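Local atomic coordinates of purine nucleoside phosphorylase (Thermus thermophilus, PDB entry 6TK9), a protein that catalyses the phosphorolysis of purine nucleosides, probably including inosine and guanosine, to the free base and ribose 1-phosphate. Residues 11-14 against 15-19; 258-261 against 262-266; 235-238 against 239-242; 143-146 against 147-150. All coordinates share one frame; numbering follows the deposited sequence.

Contact 1 (11-14 against 15-19); sequences AYVR and SKTDF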
loop_
_atom_site.group_PDB
_atom_site.type_symbol
_atom_site.label_atom_id
_atom_site.label_comp_id
_atom_site.label_asym_id
_atom_site.label_seq_id
_atom_site.Cartn_x
_atom_site.Cartn_y
_atom_site.Cartn_z
ATOM N N ALA A 11 -49.506 -0.573 2.910
ATOM C CA ALA A 11 -50.982 -0.404 2.896
ATOM C C ALA A 11 -51.402 0.707 1.918
ATOM O O ALA A 11 -52.379 0.500 1.178
ATOM C CB ALA A 11 -51.489 -0.130 4.293
ATOM N N TYR A 12 -50.719 1.852 1.902
ATOM C CA TYR A 12 -51.097 2.972 1.002
ATOM C C TYR A 12 -50.954 2.512 -0.454
ATOM O O TYR A 12 -51.827 2.898 -1.263
ATOM C CB TYR A 12 -50.313 4.252 1.294
ATOM C CG TYR A 12 -50.697 5.384 0.377
ATOM C CD1 TYR A 12 -51.797 6.186 0.642
ATOM C CD2 TYR A 12 -49.983 5.630 -0.786
ATOM C CE1 TYR A 12 -52.164 7.215 -0.217
ATOM C CE2 TYR A 12 -50.341 6.648 -1.656
ATOM C CZ TYR A 12 -51.446 7.438 -1.381
ATOM O OH TYR A 12 -51.792 8.441 -2.249
ATOM N N VAL A 13 -49.935 1.699 -0.775
ATOM C CA VAL A 13 -49.691 1.201 -2.164
ATOM C C VAL A 13 -50.778 0.166 -2.498
ATOM O O VAL A 13 -51.365 0.247 -3.597
ATOM C CB VAL A 13 -48.261 0.655 -2.361
ATOM C CG1 VAL A 13 -48.086 0.015 -3.727
ATOM C CG2 VAL A 13 -47.204 1.734 -2.183
ATOM N N ARG A 14 -51.078 -0.737 -1.567
ATOM C CA ARG A 14 -52.182 -1.728 -1.685
ATOM C C ARG A 14 -53.542 -1.009 -1.769
ATOM O O ARG A 14 -54.492 -1.629 -2.253
ATOM C CB ARG A 14 -52.112 -2.741 -0.537
ATOM C CG ARG A 14 -51.000 -3.779 -0.691
ATOM C CD ARG A 14 -50.890 -4.697 0.526
ATOM N NE ARG A 14 -49.850 -5.730 0.454
ATOM C CZ ARG A 14 -49.379 -6.448 1.496
ATOM N NH1 ARG A 14 -49.830 -6.255 2.727
ATOM N NH2 ARG A 14 -48.437 -7.358 1.300
ATOM N N SER A 15 -53.649 0.255 -1.362
ATOM C CA SER A 15 -54.885 1.067 -1.526
ATOM C C SER A 15 -55.033 1.444 -2.998
ATOM O O SER A 15 -56.134 1.841 -3.368
ATOM C CB SER A 15 -54.916 2.318 -0.645
ATOM O OG SER A 15 -54.463 3.480 -1.353
ATOM N N LYS A 16 -53.957 1.371 -3.785
ATOM C CA LYS A 16 -53.961 1.748 -5.225
ATOM C C LYS A 16 -53.981 0.497 -6.109
ATOM O O LYS A 16 -54.398 0.628 -7.274
ATOM C CB LYS A 16 -52.738 2.590 -5.594
ATOM C CG LYS A 16 -52.580 3.878 -4.804
ATOM C CD LYS A 16 -53.743 4.840 -4.939
ATOM C CE LYS A 16 -53.658 5.997 -3.969
ATOM N NZ LYS A 16 -54.470 7.134 -4.444
ATOM N N THR A 17 -53.546 -0.661 -5.605
ATOM C CA THR A 17 -53.331 -1.860 -6.454
ATOM C C THR A 17 -52.891 -3.063 -5.624
ATOM O O THR A 17 -52.031 -2.906 -4.762
ATOM C CB THR A 17 -52.258 -1.610 -7.520
ATOM O OG1 THR A 17 -51.996 -2.859 -8.156
ATOM C CG2 THR A 17 -50.970 -1.050 -6.954
ATOM N N ASP A 18 -53.440 -4.223 -5.957
ATOM C CA ASP A 18 -53.105 -5.536 -5.360
ATOM C C ASP A 18 -51.948 -6.160 -6.157
ATOM O O ASP A 18 -51.589 -7.306 -5.848
ATOM C CB ASP A 18 -54.347 -6.442 -5.321
ATOM C CG ASP A 18 -54.969 -6.707 -6.691
ATOM O OD1 ASP A 18 -54.579 -6.025 -7.661
ATOM O OD2 ASP A 18 -55.842 -7.595 -6.789
ATOM N N PHE A 19 -51.378 -5.461 -7.145
ATOM C CA PHE A 19 -50.271 -6.001 -7.982
ATOM C C PHE A 19 -49.057 -6.308 -7.099
ATOM O O PHE A 19 -48.542 -5.401 -6.434
ATOM C CB PHE A 19 -49.882 -5.040 -9.111
ATOM C CG PHE A 19 -49.017 -5.634 -10.204
ATOM C CD1 PHE A 19 -49.569 -6.429 -11.202
ATOM C CD2 PHE A 19 -47.657 -5.365 -10.265
ATOM C CE1 PHE A 19 -48.780 -6.952 -12.219
ATOM C CE2 PHE A 19 -46.873 -5.883 -11.284
ATOM C CZ PHE A 19 -47.436 -6.674 -12.257
#
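Ala11, Tyr12 and Val13 still offer their carbonyls to Ser15 and Lys16 as the chain leaves helix 4-14. Ser15 N is held weakly by two of them, at 2.9 Å from Ala11 O and 3.2 Å from Tyr12 O. Lys16 N makes the firmer bond, 2.8 Å to Val13 O, approaching above the carbonyl plane; Thr17 N adds a weak one to the same oxygen. Thr17 is extended, and its O receives a CA-H contact from Arg14.

Among the side chains, the Ser15 hydroxyl turns back as donor to Tyr12 O, with OG 2.7 Å away, giving that carbonyl a second and stronger partner. The Tyr12 ring swings clear of its own backbone N (chi1 180°) and rises beside the helix end, where Lys16 crosses it: CE of the lysine lies 3.5 Å from Tyr12 OH. A bend at chi2 (-60°) carries Lys16 CE to the phenol end of the ring. With an alanine in place of Tyr12, the lysine chain would probably move more, lacking the ring end that CE lies on, and the packing on Ile44 would go. One residue further, Thr17 OG1 accepts from Phe19 N at 2.9 Å, an ST turn.

The helix end is seated on the sheet: Tyr12 reaches Ile44 and Thr17 touches Val41 and Ala42, all of strand 39-45, while Val13, Thr17 and Phe19 meet Leu66 on strand 63-66.

Contact 2 (258-261 against 262-266); sequences PVFR and RYVRG
Phe260 and Val264 make the apolar part of this contact, one helical turn apart on helix 257-270. The valine methyl CG2 sits over one face of the phenyl ring, 3.9 Å from its centroid and 19° off the ring normal, a CH-pi contact displaced toward the rim on the CZ side. The ring is brought there by a first torsion of 173°, which sends CG away from the backbone N of Phe260 and lets the ring lean toward the following turn. The same methyl lies 3.2 Å from Phe260 O, so Val264 is pressed against both the backbone and the ring of its partner.

The backbone bonds are those of an alpha-helix. Val264 N reaches Phe260 O at 2.9 Å, Arg265 N reaches Arg261 O at 2.9 Å, and Arg262 N reaches Pro258 O at 3.1 Å. Tyr263 N is held less well: it shares two weak bonds, to Val259 O and Phe260 O.

The polar ends find partners elsewhere in the chain. Arg265 runs its CB, CG and CD past Arg261 O, with CG at 3.2 Å, before its guanidinium departs to form a salt bridge with Glu37. The hydroxyl of Tyr263 is hydrogen-bonded to Ala167 O.

This i to i+4 packing belongs to the C-terminal helix of a phosphorylase-superfamily alpha/beta fold, whose apolar side lies on strand 225-235 of the mixed sheet, Phe260 on Thr231 and Tyr263 on Leu229. Tyr263 also meets Val170 and Ala171 on helix 161-173, while Val264 touches Leu34 and Arg261 touches Pro33 in the loop following strand 23-27.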
loop_
_atom_site.group_PDB
_atom_site.type_symbol
_atom_site.label_atom_id
_atom_site.label_comp_id
_atom_site.label_asym_id
_atom_site.label_seq_id
_atom_site.Cartn_x
_atom_site.Cartn_y
_atom_site.Cartn_z
ATOM N N PRO A 258 -29.559 2.936 -24.332
ATOM C CA PRO A 258 -30.052 1.850 -25.179
ATOM C C PRO A 258 -29.268 0.556 -24.894
ATOM O O PRO A 258 -29.917 -0.478 -24.701
ATOM C CB PRO A 258 -29.876 2.376 -26.611
ATOM C CG PRO A 258 -29.741 3.878 -26.470
ATOM C CD PRO A 258 -29.098 4.093 -25.117
ATOM N N VAL A 259 -27.929 0.641 -24.804
ATOM C CA VAL A 259 -27.037 -0.522 -24.491
ATOM C C VAL A 259 -27.432 -1.068 -23.112
ATOM O O VAL A 259 -27.513 -2.308 -22.986
ATOM C CB VAL A 259 -25.532 -0.167 -24.556
ATOM C CG1 VAL A 259 -24.657 -1.308 -24.046
ATOM C CG2 VAL A 259 -25.093 0.226 -25.960
ATOM N N PHE A 260 -27.713 -0.173 -22.149
ATOM C CA PHE A 260 -27.974 -0.468 -20.710
ATOM C C PHE A 260 -29.388 -1.048 -20.485
ATOM O O PHE A 260 -29.573 -1.975 -19.652
ATOM C CB PHE A 260 -27.754 0.804 -19.887
ATOM C CG PHE A 260 -28.152 0.683 -18.440
ATOM C CD1 PHE A 260 -27.329 0.034 -17.535
ATOM C CD2 PHE A 260 -29.355 1.198 -17.988
ATOM C CE1 PHE A 260 -27.690 -0.091 -16.203
ATOM C CE2 PHE A 260 -29.723 1.051 -16.657
ATOM C CZ PHE A 260 -28.891 0.409 -15.768
ATOM N N ARG A 261 -30.397 -0.515 -21.165
ATOM C CA ARG A 261 -31.792 -1.043 -21.071
ATOM C C ARG A 261 -31.838 -2.438 -21.694
ATOM O O ARG A 261 -32.518 -3.329 -21.107
ATOM C CB ARG A 261 -32.787 -0.138 -21.797
ATOM C CG ARG A 261 -33.024 1.177 -21.084
ATOM C CD ARG A 261 -33.762 2.150 -21.969
ATOM N NE ARG A 261 -33.225 3.450 -21.662
ATOM C CZ ARG A 261 -32.876 4.355 -22.549
ATOM N NH1 ARG A 261 -33.070 4.143 -23.838
ATOM N NH2 ARG A 261 -32.367 5.503 -22.131
ATOM N N ARG A 262 -31.118 -2.626 -22.809
ATOM C CA ARG A 262 -31.020 -3.948 -23.487
ATOM C C ARG A 262 -30.401 -4.962 -22.522
ATOM O O ARG A 262 -30.796 -6.149 -22.579
ATOM C CB ARG A 262 -30.216 -3.853 -24.781
ATOM C CG ARG A 262 -30.357 -5.083 -25.663
ATOM C CD ARG A 262 -29.355 -5.115 -26.801
ATOM N NE ARG A 262 -29.231 -6.490 -27.273
ATOM C CZ ARG A 262 -28.143 -7.011 -27.845
ATOM N NH1 ARG A 262 -27.050 -6.283 -28.033
ATOM N NH2 ARG A 262 -28.153 -8.280 -28.217
ATOM N N TYR A 263 -29.474 -4.514 -21.660
ATOM C CA TYR A 263 -28.742 -5.395 -20.718
ATOM C C TYR A 263 -29.688 -5.716 -19.557
ATOM O O TYR A 263 -29.866 -6.914 -19.234
ATOM C CB TYR A 263 -27.379 -4.796 -20.336
ATOM C CG TYR A 263 -26.574 -5.658 -19.394
ATOM C CD1 TYR A 263 -26.114 -6.907 -19.770
ATOM C CD2 TYR A 263 -26.301 -5.239 -18.104
ATOM C CE1 TYR A 263 -25.413 -7.723 -18.893
ATOM C CE2 TYR A 263 -25.574 -6.026 -17.222
ATOM C CZ TYR A 263 -25.128 -7.275 -17.614
ATOM O OH TYR A 263 -24.446 -8.051 -16.724
ATOM N N VAL A 264 -30.327 -4.699 -18.973
ATOM C CA VAL A 264 -31.203 -4.894 -17.779
ATOM C C VAL A 264 -32.309 -5.868 -18.176
ATOM O O VAL A 264 -32.575 -6.832 -17.409
ATOM C CB VAL A 264 -31.779 -3.570 -17.251
ATOM C CG1 VAL A 264 -32.808 -3.816 -16.159
ATOM C CG2 VAL A 264 -30.685 -2.639 -16.735
ATOM N N ARG A 265 -32.903 -5.633 -19.352
ATOM C CA ARG A 265 -33.979 -6.485 -19.941
ATOM C C ARG A 265 -33.455 -7.920 -20.075
ATOM O O ARG A 265 -34.166 -8.840 -19.629
ATOM C CB ARG A 265 -34.441 -5.944 -21.300
ATOM C CG ARG A 265 -35.357 -4.728 -21.234
ATOM C CD ARG A 265 -35.518 -4.143 -22.625
ATOM N NE ARG A 265 -36.449 -3.025 -22.643
ATOM C CZ ARG A 265 -37.770 -3.136 -22.551
ATOM N NH1 ARG A 265 -38.343 -4.323 -22.420
ATOM N NH2 ARG A 265 -38.522 -2.050 -22.586
ATOM N N GLY A 266 -32.259 -8.090 -20.654
ATOM C CA GLY A 266 -31.582 -9.396 -20.791
ATOM C C GLY A 266 -31.593 -10.172 -19.483
ATOM O O GLY A 266 -32.018 -11.345 -19.485
#

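Contact 3 (235-238 against 239-242); sequences MAVP and EREH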
loop_
_atom_site.group_PDB
_atom_site.type_symbol
_atom_site.label_atom_id
_atom_site.label_comp_id
_atom_site.label_asym_id
_atom_site.label_seq_id
_atom_site.Cartn_x
_atom_site.Cartn_y
_atom_site.Cartn_z
ATOM N N MET A 235 -14.466 8.814 -16.232
ATOM C CA MET A 235 -13.259 8.141 -15.712
ATOM C C MET A 235 -12.659 9.068 -14.644
ATOM O O MET A 235 -12.178 10.168 -14.980
ATOM C CB MET A 235 -12.278 7.824 -16.852
ATOM C CG MET A 235 -12.714 6.624 -17.716
ATOM S SD MET A 235 -13.150 5.125 -16.759
ATOM C CE MET A 235 -11.588 4.778 -15.957
ATOM N N ALA A 236 -12.802 8.661 -13.383
ATOM C CA ALA A 236 -12.287 9.353 -12.182
ATOM C C ALA A 236 -10.879 8.826 -11.901
ATOM O O ALA A 236 -10.711 7.927 -11.035
ATOM C CB ALA A 236 -13.235 9.140 -11.020
ATOM N N VAL A 237 -9.906 9.337 -12.645
ATOM C CA VAL A 237 -8.478 8.957 -12.458
ATOM C C VAL A 237 -7.657 10.235 -12.283
ATOM O O VAL A 237 -7.549 11.068 -13.176
ATOM C CB VAL A 237 -7.987 7.996 -13.564
ATOM C CG1 VAL A 237 -8.998 7.842 -14.694
ATOM C CG2 VAL A 237 -6.596 8.346 -14.083
ATOM N N PRO A 238 -7.060 10.428 -11.090
ATOM C CA PRO A 238 -6.467 11.720 -10.728
ATOM C C PRO A 238 -5.138 12.097 -11.403
ATOM O O PRO A 238 -4.650 13.173 -11.146
ATOM C CB PRO A 238 -6.211 11.556 -9.219
ATOM C CG PRO A 238 -6.002 10.057 -9.025
ATOM C CD PRO A 238 -6.946 9.413 -10.020
ATOM N N GLU A 239 -4.569 11.238 -12.247
ATOM C CA GLU A 239 -3.338 11.608 -12.998
ATOM C C GLU A 239 -3.720 11.842 -14.468
ATOM O O GLU A 239 -2.903 11.536 -15.344
ATOM C CB GLU A 239 -2.207 10.616 -12.698
ATOM C CG GLU A 239 -2.632 9.180 -12.453
ATOM C CD GLU A 239 -2.947 8.728 -11.030
ATOM O OE1 GLU A 239 -2.015 8.561 -10.200
ATOM O OE2 GLU A 239 -4.131 8.484 -10.770
ATOM N N ARG A 240 -4.913 12.423 -14.672
ATOM C CA ARG A 240 -5.546 12.875 -15.945
ATOM C C ARG A 240 -6.259 14.202 -15.630
ATOM O O ARG A 240 -6.882 14.250 -14.551
ATOM C CB ARG A 240 -6.528 11.797 -16.430
ATOM C CG ARG A 240 -6.017 10.942 -17.582
ATOM C CD ARG A 240 -6.214 9.438 -17.455
ATOM N NE ARG A 240 -7.490 8.927 -17.948
ATOM C CZ ARG A 240 -7.771 7.640 -18.199
ATOM N NH1 ARG A 240 -6.871 6.688 -17.996
ATOM N NH2 ARG A 240 -8.965 7.302 -18.651
ATOM N N GLU A 241 -6.172 15.248 -16.467
ATOM C CA GLU A 241 -6.848 16.553 -16.174
ATOM C C GLU A 241 -8.373 16.366 -16.244
ATOM O O GLU A 241 -8.824 15.377 -16.848
ATOM C CB GLU A 241 -6.388 17.691 -17.100
ATOM C CG GLU A 241 -6.693 17.488 -18.581
ATOM C CD GLU A 241 -7.202 18.720 -19.321
ATOM O OE1 GLU A 241 -8.101 19.417 -18.779
ATOM O OE2 GLU A 241 -6.709 18.978 -20.446
ATOM N N HIS A 242 -9.132 17.285 -15.642
ATOM C CA HIS A 242 -10.620 17.394 -15.714
ATOM C C HIS A 242 -11.303 16.130 -15.164
ATOM O O HIS A 242 -11.074 15.020 -15.700
ATOM C CB HIS A 242 -11.101 17.761 -17.136
ATOM C CG HIS A 242 -11.664 19.146 -17.257
ATOM N ND1 HIS A 242 -13.026 19.387 -17.397
ATOM C CD2 HIS A 242 -11.069 20.361 -17.251
ATOM C CE1 HIS A 242 -13.240 20.688 -17.478
ATOM N NE2 HIS A 242 -12.055 21.308 -17.387
#
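Two bends in the Arg240 chain, at chi2 (134°) and chi3 (88°), fold its guanidinium back over Val237, the residue that opens the type I beta turn Val237 to Arg240. The turn follows strand 225-235 and is closed by a weak bond from Arg240 N to Val237 O, 3.3 Å long.

Val237 offers both methyls to the arginine. CG1 stands 3.7 Å above the guanidinium plane and over its centre, while CG2 packs on the aliphatic part of the chain, 3.6 Å from Arg240 CD. Farther along, NH2 of Arg240 comes to 3.8 Å from CB of Met235. The flat cation is thus laid on a valine and flanked by the methionine. Its NH1 hydrogen-bonds the Glu239 carbonyl of the second subunit, whose own Arg240 NH1 returns the bond to Glu239 O of this chain, and the two turns clasp each other at the interface. A serine in place of Arg240 would probably leave that neighbouring carbonyl without its donor and take the guanidinium cover off Val237 CG1.

At the corner of the turn, the Glu239 side chain runs along the Pro238 ring, in the same direction, which sets the carboxylate alongside the proline. Helix 194-202 of the same chain holds the turn at two points: Arg201 pins Glu239 OE2 in a salt bridge, and Arg194 NH1 hydrogen-bonds two backbone oxygens, Pro238 O and Arg240 O.

Contact 4 (143-146 against 147-150); sequences PNDE and RLGP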
loop_
_atom_site.group_PDB
_atom_site.type_symbol
_atom_site.label_atom_id
_atom_site.label_comp_id
_atom_site.label_asym_id
_atom_site.label_seq_id
_atom_site.Cartn_x
_atom_site.Cartn_y
_atom_site.Cartn_z
ATOM N N PRO A 143 -32.050 0.787 16.933
ATOM C CA PRO A 143 -32.591 -0.474 17.443
ATOM C C PRO A 143 -32.898 -1.394 16.253
ATOM O O PRO A 143 -33.175 -0.888 15.196
ATOM C CB PRO A 143 -33.842 -0.041 18.227
ATOM C CG PRO A 143 -34.298 1.238 17.527
ATOM C CD PRO A 143 -33.015 1.900 17.052
ATOM N N ASN A 144 -32.761 -2.706 16.447
ATOM C CA ASN A 144 -33.006 -3.747 15.412
ATOM C C ASN A 144 -34.357 -4.389 15.702
ATOM O O ASN A 144 -34.565 -4.770 16.856
ATOM C CB ASN A 144 -31.961 -4.865 15.418
ATOM C CG ASN A 144 -32.007 -5.699 14.156
ATOM O OD1 ASN A 144 -31.788 -5.165 13.077
ATOM N ND2 ASN A 144 -32.278 -6.994 14.273
ATOM N N ASP A 145 -35.236 -4.468 14.701
ATOM C CA ASP A 145 -36.488 -5.258 14.781
ATOM C C ASP A 145 -36.214 -6.629 14.159
ATOM O O ASP A 145 -35.947 -6.662 12.939
ATOM C CB ASP A 145 -37.632 -4.518 14.097
ATOM C CG ASP A 145 -39.000 -5.088 14.434
ATOM O OD1 ASP A 145 -39.119 -6.342 14.464
ATOM O OD2 ASP A 145 -39.937 -4.275 14.644
ATOM N N GLU A 146 -36.260 -7.707 14.959
ATOM C CA GLU A 146 -35.970 -9.093 14.492
ATOM C C GLU A 146 -36.900 -9.465 13.328
ATOM O O GLU A 146 -36.582 -10.423 12.607
ATOM C CB GLU A 146 -36.159 -10.115 15.609
ATOM C CG GLU A 146 -35.199 -9.945 16.760
ATOM C CD GLU A 146 -33.923 -10.758 16.625
ATOM O OE1 GLU A 146 -33.308 -10.718 15.528
ATOM O OE2 GLU A 146 -33.554 -11.435 17.617
ATOM N N ARG A 147 -38.039 -8.777 13.190
ATOM C CA ARG A 147 -39.040 -9.053 12.125
ATOM C C ARG A 147 -38.469 -8.671 10.765
ATOM O O ARG A 147 -38.884 -9.304 9.783
ATOM C CB ARG A 147 -40.350 -8.294 12.343
ATOM C CG ARG A 147 -41.137 -8.787 13.547
ATOM C CD ARG A 147 -42.347 -7.946 13.871
ATOM N NE ARG A 147 -42.030 -6.586 14.254
ATOM C CZ ARG A 147 -42.929 -5.709 14.680
ATOM N NH1 ARG A 147 -44.200 -6.062 14.780
ATOM N NH2 ARG A 147 -42.561 -4.487 15.014
ATOM N N LEU A 148 -37.593 -7.662 10.701
ATOM C CA LEU A 148 -36.922 -7.276 9.427
ATOM C C LEU A 148 -35.737 -8.211 9.151
ATOM O O LEU A 148 -35.672 -8.743 8.034
ATOM C CB LEU A 148 -36.473 -5.819 9.476
ATOM C CG LEU A 148 -37.554 -4.823 9.091
ATOM C CD1 LEU A 148 -38.697 -4.914 10.079
ATOM C CD2 LEU A 148 -36.992 -3.409 9.018
ATOM N N GLY A 149 -34.865 -8.416 10.141
ATOM C CA GLY A 149 -33.612 -9.182 10.004
ATOM C C GLY A 149 -32.793 -9.172 11.290
ATOM O O GLY A 149 -33.269 -8.677 12.322
ATOM N N PRO A 150 -31.550 -9.724 11.264
ATOM C CA PRO A 150 -30.737 -9.874 12.479
ATOM C C PRO A 150 -29.983 -8.582 12.835
ATOM O O PRO A 150 -29.793 -7.769 11.943
ATOM C CB PRO A 150 -29.770 -11.004 12.085
ATOM C CG PRO A 150 -29.530 -10.764 10.603
ATOM C CD PRO A 150 -30.856 -10.238 10.069
#
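Asp145 and Arg147 form the tight half of this contact, a salt bridge in which the guanidinium presents its NE side to the carboxylate. Arg147 NE gives to Asp145 OD1 at 2.9 Å, and Arg147 NH2 gives to OD2 at 2.7 Å, one nitrogen to each oxygen. The two flat groups are 18° apart, nearly coplanar, and OD2 is met through its syn lone pair. OD1 carries a second load, accepting from the backbone Arg147 N at 3.0 Å on its anti side, so three bonds fix the rotation of the carboxylate. Arg147 bends at chi3 (-64°) to bring NE round onto OD1. In the backbone, Leu148 N bonds to Asp145 O at 3.0 Å, and a weaker bond comes from Gly149 N to the same oxygen.

Asn144 ties the loop differently: ND2 reaches over the turn to Gly149 O at 2.8 Å, the donor lying tilted from that carbonyl's plane. Its OD1 is taken by His221 NE2, which ties the loop to helix 213-222. Glu146 and Pro150 make the looser, exposed side: the glutamate carboxylate comes no nearer to the proline than 4.1 Å, between OE1 and Pro150 CA, and no polar bond joins them. Leu148 turns instead inward, onto His221 and Leu222, and the Arg147 guanidinium makes a cation-pi contact with Tyr3.

Asp145 OD1 accepting from the backbone N two residues on is an Asx turn, here superimposed on the beta turn that Asp145 O and Leu148 N close.

Overall arrangement
Contact 2 is the most central of the four, its centre about 15 Å from the centre of the chain, and its side-chain core is apolar, on a regular helix against the sheet. The other centres lie 22 to 25 Å from it, the chain centre. Contacts 1 and 4 are surface arrangements, a helix end and a loop, where hydrogen bonds and, in contact 4, a salt bridge do the work; their centres are about 24 Å apart. Contact 3 is also a turn, partly buried and in part covered by the second subunit, which its arginine serves. Contacts 2 and 3 both involve strand 225-235, one packing on it and the other leaving its end.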